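Local atomic coordinates of transcription anti-terminator antagonist UpxZ (Bacteroides uniformis ATCC 8492, PDB entry 4EPZ), a protein that probably antagonises transcription anti-termination, and so helps to regulate the synthesis of capsular polysaccharides in its gut bacterium. Residues 140-143 with 144-148. Residues are numbered along the deposited sequence; the frame is centred on the assembly and turned at random.
Sequences QKEI and IEELR
E146 brings one carboxylate oxygen, OE1, to 3.2 Å from the end methyl CD1 of I143, and the two side chains cross at about a right angle. CG1 of I143 points away from its own backbone N (chi1 -164°), and the turn at the next bond then carries CD1 to the glutamate. One turn back along helix 138-152, E142 runs alongside E146 and points the same way. In both glutamates CG lies opposite the carbonyl carbon and the chain beyond is extended, a shared shape that brings E142 OE1 to 4.1 Å from E146 OE2. The carboxylate planes are turned 51° against each other, and a water spans the pair, donating to E142 OE1 at 2.7 Å and to E146 OE2 at 2.9 Å. Each of these oxygens has a further hydrogen-bond partner in the chain: H17 NE2 for E142 OE1 and Y21 OH for E146 OE2.

Below the side chains runs the regular i to i+4 bonding of an alpha-helix, exemplified by E146 N to E142 O at 2.9 Å and L147 N to I143 O, the straighter of the two with an N-H...O angle of 169°. I144 packs back on the preceding turn, its CG1 lying 3.2 Å from Q140 O. This part of the helix is amphipathic: I143 and L147 are buried against helix 102-115, L147 also reaches helix 118-129, whereas K141, E145 and R148 are exposed, and the glutamate pair ties a neighbouring face to H17 of helix 5-20 and to Y21.

Two acids at i and i+4 would be expected to repel each other. Here the water donates to both facing oxygens, and H17 and Y21 presumably do so to one each, which probably offsets that repulsion and would be consistent with a positively charged histidine.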
# COMPACT_ATOMS: atom_id res chain seq x y z
N GLN A 140 2.30 -10.37 9.10
CA GLN A 140 1.00 -10.20 9.75
C GLN A 140 1.15 -9.21 10.90
O GLN A 140 0.36 -8.28 11.01
CB GLN A 140 0.48 -11.55 10.27
CG GLN A 140 0.03 -12.41 9.11
CD GLN A 140 -0.36 -13.81 9.52
OE1 GLN A 140 -0.12 -14.28 10.65
NE2 GLN A 140 -0.86 -14.55 8.54
N LYS A 141 2.22 -9.36 11.71
CA LYS A 141 2.44 -8.41 12.82
C LYS A 141 2.62 -6.99 12.28
O LYS A 141 2.04 -6.06 12.83
CB LYS A 141 3.65 -8.81 13.66
CG LYS A 141 3.41 -10.04 14.51
CD LYS A 141 4.74 -10.47 15.14
CE LYS A 141 4.57 -11.72 15.96
NZ LYS A 141 5.86 -12.17 16.53
N GLU A 142 3.40 -6.81 11.21
CA GLU A 142 3.66 -5.50 10.62
C GLU A 142 2.40 -4.85 10.07
O GLU A 142 2.20 -3.66 10.32
CB GLU A 142 4.67 -5.59 9.48
CG GLU A 142 6.12 -5.79 9.91
CD GLU A 142 7.11 -5.54 8.78
OE1 GLU A 142 6.73 -4.86 7.80
OE2 GLU A 142 8.27 -6.00 8.89
N ILE A 143 1.56 -5.61 9.33
CA ILE A 143 0.38 -5.02 8.69
C ILE A 143 -0.65 -4.67 9.78
O ILE A 143 -1.33 -3.66 9.66
CB ILE A 143 -0.20 -5.88 7.55
CG1 ILE A 143 -1.17 -5.05 6.64
CG2 ILE A 143 -0.85 -7.18 8.08
CD1 ILE A 143 -0.40 -3.82 5.93
N ILE A 144 -0.74 -5.49 10.85
CA ILE A 144 -1.63 -5.16 11.98
C ILE A 144 -1.22 -3.78 12.60
O ILE A 144 -2.08 -2.92 12.87
CB ILE A 144 -1.59 -6.29 13.04
CG1 ILE A 144 -2.33 -7.53 12.52
CG2 ILE A 144 -2.20 -5.81 14.38
CD1 ILE A 144 -1.98 -8.76 13.40
N GLU A 145 0.10 -3.58 12.77
CA GLU A 145 0.66 -2.36 13.32
C GLU A 145 0.35 -1.19 12.38
O GLU A 145 -0.09 -0.12 12.83
CB GLU A 145 2.18 -2.54 13.53
CG GLU A 145 2.87 -1.39 14.25
CD GLU A 145 4.38 -1.52 14.36
OE1 GLU A 145 4.90 -2.66 14.31
OE2 GLU A 145 5.05 -0.47 14.47
N GLU A 146 0.53 -1.39 11.07
CA GLU A 146 0.27 -0.34 10.06
C GLU A 146 -1.21 0.09 10.09
O GLU A 146 -1.51 1.30 10.13
CB GLU A 146 0.68 -0.81 8.67
CG GLU A 146 2.20 -0.82 8.52
CD GLU A 146 2.77 -1.56 7.32
OE1 GLU A 146 2.03 -1.76 6.34
OE2 GLU A 146 3.97 -1.91 7.35
N LEU A 147 -2.12 -0.89 10.11
CA LEU A 147 -3.56 -0.63 10.19
C LEU A 147 -3.89 0.15 11.46
O LEU A 147 -4.60 1.17 11.37
CB LEU A 147 -4.36 -1.92 10.17
CG LEU A 147 -5.89 -1.76 10.30
CD1 LEU A 147 -6.47 -0.85 9.18
CD2 LEU A 147 -6.58 -3.12 10.35
N ARG A 148 -3.37 -0.29 12.61
CA ARG A 148 -3.64 0.42 13.86
C ARG A 148 -3.16 1.88 13.79
O ARG A 148 -3.88 2.77 14.23
CB ARG A 148 -3.02 -0.30 15.05
CG ARG A 148 -3.51 0.28 16.39
CD ARG A 148 -2.75 -0.24 17.58
NE ARG A 148 -1.32 0.08 17.52
CZ ARG A 148 -0.37 -0.81 17.23
NH1 ARG A 148 -0.69 -2.08 16.97
NH2 ARG A 148 0.90 -0.44 17.19
O HOH W 1 4.54 -4.52 6.23